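Local coordinates for protein EmGH1 (Erythrobacter marinus, PDB 5Z87) that hydrolyses beta-glucosides as a beta-glucosidase of glycoside hydrolase family 3, at the interface of chains A and B. Coordinates in Å, arbitrary orientation; residue numbers count along the deposited sequence, not the author numbering. Chains: chain A/B, EmGH1.

Contact 1: the interface of chains A and B. Residues chain A 249, 283, 285-286, 324, 326; chain B 643-645, 718-719.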
# COMPACT_ATOMS: atom_id res chain seq x y z
N PRO A 249 7.46 -7.23 -1.62
CA PRO A 249 8.31 -6.06 -1.39
C PRO A 249 7.63 -5.06 -0.49
O PRO A 249 6.41 -4.98 -0.39
CB PRO A 249 8.51 -5.48 -2.80
CG PRO A 249 8.33 -6.66 -3.71
CD PRO A 249 7.21 -7.45 -3.05
N GLU A 283 12.52 -7.43 -0.11
CA GLU A 283 13.29 -6.44 -0.84
C GLU A 283 12.65 -5.07 -0.65
O GLU A 283 11.45 -4.95 -0.42
CB GLU A 283 13.33 -6.77 -2.33
CG GLU A 283 11.95 -6.57 -2.97
CD GLU A 283 11.98 -6.03 -4.40
OE1 GLU A 283 11.79 -4.80 -4.54
OE2 GLU A 283 12.08 -6.81 -5.36
N ASP A 285 12.70 -1.59 -3.02
CA ASP A 285 13.14 -0.96 -4.26
C ASP A 285 14.12 -1.85 -5.02
O ASP A 285 15.10 -1.38 -5.59
CB ASP A 285 13.74 0.42 -3.99
CG ASP A 285 13.61 1.36 -5.18
OD1 ASP A 285 12.64 1.21 -5.95
OD2 ASP A 285 14.48 2.25 -5.34
N GLY A 286 13.87 -3.16 -4.98
CA GLY A 286 14.67 -4.13 -5.69
C GLY A 286 15.90 -4.67 -4.96
O GLY A 286 16.61 -5.51 -5.52
N HIS A 324 14.62 -13.81 -5.53
CA HIS A 324 14.67 -12.43 -5.99
C HIS A 324 15.27 -12.28 -7.39
O HIS A 324 14.98 -11.29 -8.08
CB HIS A 324 15.48 -11.58 -5.02
CG HIS A 324 14.81 -11.37 -3.70
ND1 HIS A 324 13.75 -10.51 -3.54
CD2 HIS A 324 15.06 -11.91 -2.49
CE1 HIS A 324 13.37 -10.52 -2.27
NE2 HIS A 324 14.15 -11.37 -1.61
N VAL A 326 18.47 -11.69 -8.06
CA VAL A 326 19.48 -10.65 -8.01
C VAL A 326 20.88 -11.23 -8.16
O VAL A 326 21.71 -10.67 -8.88
CB VAL A 326 19.33 -9.83 -6.71
CG1 VAL A 326 20.56 -8.94 -6.46
CG2 VAL A 326 18.07 -8.99 -6.79
N LYS B 643 7.07 -7.83 -8.73
CA LYS B 643 8.38 -8.43 -8.49
C LYS B 643 8.18 -9.94 -8.30
O LYS B 643 7.04 -10.37 -8.11
CB LYS B 643 9.04 -7.82 -7.24
CG LYS B 643 9.32 -6.31 -7.32
CD LYS B 643 10.11 -5.95 -8.57
CE LYS B 643 10.56 -4.50 -8.52
NZ LYS B 643 11.59 -4.26 -7.46
N PRO B 644 9.24 -10.76 -8.32
CA PRO B 644 9.04 -12.20 -8.10
C PRO B 644 8.37 -12.51 -6.78
O PRO B 644 7.74 -13.56 -6.64
CB PRO B 644 10.46 -12.78 -8.17
CG PRO B 644 11.24 -11.80 -8.95
CD PRO B 644 10.65 -10.45 -8.63
N THR B 645 8.50 -11.62 -5.80
CA THR B 645 7.89 -11.80 -4.50
C THR B 645 6.54 -11.11 -4.37
O THR B 645 5.87 -11.27 -3.34
CB THR B 645 8.82 -11.27 -3.40
OG1 THR B 645 9.25 -9.94 -3.73
CG2 THR B 645 10.04 -12.16 -3.23
N ARG B 718 19.11 -5.28 -9.57
CA ARG B 718 17.97 -5.10 -8.67
C ARG B 718 16.80 -5.92 -9.20
O ARG B 718 16.62 -6.05 -10.41
CB ARG B 718 17.57 -3.63 -8.55
CG ARG B 718 18.62 -2.82 -7.85
CD ARG B 718 18.03 -1.63 -7.22
NE ARG B 718 19.04 -0.79 -6.61
CZ ARG B 718 18.79 0.15 -5.71
NH1 ARG B 718 17.53 0.35 -5.28
NH2 ARG B 718 19.79 0.88 -5.22
N ALA B 719 16.02 -6.50 -8.28
CA ALA B 719 14.95 -7.40 -8.68
C ALA B 719 13.97 -6.68 -9.59
O ALA B 719 13.56 -5.55 -9.30
CB ALA B 719 14.21 -7.95 -7.46
O HOH W 1 10.09 -8.94 -1.52
O HOH W 2 11.56 -9.53 -5.14
O HOH W 3 16.50 2.51 -3.68

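Contact 2: the interface of chains A and B. Residues chain A 649-651, 656; chain B 546-549.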
# COMPACT_ATOMS: atom_id res chain seq x y z
N ARG A 649 -8.73 12.88 3.02
CA ARG A 649 -10.02 12.63 2.39
C ARG A 649 -10.56 11.26 2.80
O ARG A 649 -9.80 10.32 3.04
CB ARG A 649 -9.92 12.69 0.85
CG ARG A 649 -9.35 14.02 0.29
CD ARG A 649 -10.33 15.16 0.42
NE ARG A 649 -10.53 15.58 1.79
CZ ARG A 649 -11.31 16.58 2.16
NH1 ARG A 649 -11.44 16.88 3.45
NH2 ARG A 649 -11.98 17.27 1.25
N ASN A 650 -11.89 11.17 2.84
CA ASN A 650 -12.61 9.98 3.29
C ASN A 650 -13.26 9.26 2.11
O ASN A 650 -13.30 9.75 0.99
CB ASN A 650 -13.67 10.37 4.33
CG ASN A 650 -13.05 11.00 5.54
OD1 ASN A 650 -12.16 10.41 6.16
ND2 ASN A 650 -13.49 12.20 5.89
N TYR A 651 -13.74 8.05 2.39
CA TYR A 651 -14.27 7.16 1.36
C TYR A 651 -15.74 7.48 1.10
O TYR A 651 -16.50 7.77 2.03
CB TYR A 651 -14.11 5.70 1.78
CG TYR A 651 -12.66 5.25 1.82
CD1 TYR A 651 -11.97 4.98 0.65
CD2 TYR A 651 -11.98 5.13 3.03
CE1 TYR A 651 -10.65 4.58 0.67
CE2 TYR A 651 -10.66 4.73 3.07
CZ TYR A 651 -9.99 4.46 1.89
OH TYR A 651 -8.67 4.07 1.93
N SER A 656 -15.46 6.37 7.47
CA SER A 656 -14.02 6.21 7.31
C SER A 656 -13.25 6.40 8.61
O SER A 656 -12.01 6.42 8.59
CB SER A 656 -13.49 7.19 6.26
OG SER A 656 -14.08 6.94 5.00
N GLY B 546 -13.98 21.25 2.25
CA GLY B 546 -15.00 20.54 3.00
C GLY B 546 -14.63 19.09 3.26
O GLY B 546 -13.49 18.75 3.60
N ASP B 547 -15.63 18.21 3.11
CA ASP B 547 -15.43 16.77 3.22
C ASP B 547 -15.84 16.16 1.89
O ASP B 547 -16.75 15.33 1.82
CB ASP B 547 -16.22 16.19 4.40
CG ASP B 547 -15.95 14.69 4.62
OD1 ASP B 547 -14.79 14.27 4.46
OD2 ASP B 547 -16.87 13.96 5.03
N SER B 548 -15.21 16.63 0.82
CA SER B 548 -15.47 16.09 -0.50
C SER B 548 -14.90 14.67 -0.59
O SER B 548 -13.85 14.38 -0.02
CB SER B 548 -14.85 17.03 -1.54
OG SER B 548 -15.03 16.55 -2.86
N ARG B 549 -15.62 13.78 -1.28
CA ARG B 549 -15.26 12.37 -1.34
C ARG B 549 -15.41 11.81 -2.75
O ARG B 549 -16.32 12.19 -3.49
CB ARG B 549 -16.13 11.50 -0.41
CG ARG B 549 -16.18 11.98 1.00
CD ARG B 549 -16.78 10.93 1.90
NE ARG B 549 -16.93 11.44 3.25
CZ ARG B 549 -17.01 10.68 4.34
NH1 ARG B 549 -17.14 11.26 5.52
NH2 ARG B 549 -16.95 9.35 4.24
O HOH W 4 -13.09 13.73 2.32

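Contact 1: the interface of chains A and B
The guanidinium of B:Arg718 is met edge-on by A:Asp285: NH1 gives an in-plane hydrogen bond to the backbone O of A:Asp285 at 3.0 Å, and a water, also at the edge and in the plane, links NH1 to the carboxylate oxygen OD2 of A:Asp285. That carboxylate stands nearly upright to the guanidinium, the planes 85° apart, and OD2 lies 3.6 Å from NH1 in a longer salt bridge. The backbone N of B:Ala719 also bonds O of A:Gly286 at 3.0 Å.

The second charge pair shows how one carboxylate can serve both chains. A:Glu283 and B:Lys643 meet at about a right angle, and the ammonium NZ takes the syn lone pair of OE1 at 3.0 Å. The backbone N of A:Gly286 comes to OE1 from above the carboxylate plane, 2.7 Å away, while NZ also bonds O of B:Ala719. Bends at chi2 (-53°) and chi4 (68°) bring the lysine tip back to this junction. A water joins OE2 to A:His324 ND1 and B:Thr645 OG1; the threonine methyl CG2 packs on the imidazole CE1 at 3.8 Å. An alanine in place of A:Glu283 would probably leave the ammonium of B:Lys643 without its charged mate across the interface and the N-H of A:Gly286 without this acceptor. In this two-fold interface the patch joins the short strand 283-284 and neighbouring loops of chain A to loops of chain B, and may help hold a dimer together.

Contact 2: the interface of chains A and B
In this family 3 glycoside hydrolase, the loop B:Gly546 to B:Arg549 meets the loop A:Arg649 to A:Tyr651 of the other copy, a loop-to-loop contact in which an intrachain salt bridge probably orients an arginine toward its partner. Within chain B, B:Arg549 grips B:Asp547 side-on, NE and NH1 both bonding OD2, NH1 at the syn lone pair of OD2, 2.8 Å away, and NE from above the carboxylate plane. The two bonds should limit rotation of the guanidinium, whose NH2 points to chain A and bonds the backbone O of A:Tyr651 at 2.8 Å, nearly straight (164° at H) and in the guanidinium plane.

A:Asn650 lies against the same arginine, its CB over the centre of one guanidinium face, 3.4 Å from CZ. With CG anti to its carbonyl carbon (chi1 -61°), its amide ND2 reaches OD1 of B:Asp547 at 2.8 Å on the syn side, somewhat out of the carboxylate plane; amide and carboxylate are 72° apart. The two oxygens of B:Asp547 thus divide their work, OD2 holding its own chain's arginine and OD1 the partner's asparagine. A water joins the backbone N of A:Asn650 to OD1 of B:Asp547 and to O of B:Ser548, and also sits over the rim of one face of the A:Arg649 guanidinium. That side chain curls so that the edge of its guanidinium meets the B:Gly546 carbonyl, NH1 to O at 2.8 Å, with a weak second bond from NH2. Behind the first shell, OG of A:Ser656 accepts the backbone N-H of A:Tyr651, N to OG 2.9 Å, and probably steadies the loop whose carbonyl B:Arg549 binds.

Contact 1 and contact 2 lie about 35 Å apart, measured between the centres of their C-alpha atoms, and have no residue in common. They are related through the sequence: chain B residues 643-645 serve contact 1, whereas chain A residues 649-651 serve contact 2, so within one copy the stretch 643-651 serves contact 1 and the twin of contact 2, placing these two near each other along the chain. Each contact has a twin with the chains exchanged, which spreads the attachment over separate patches and would probably resist rocking of one copy on the other, if the dimer is real.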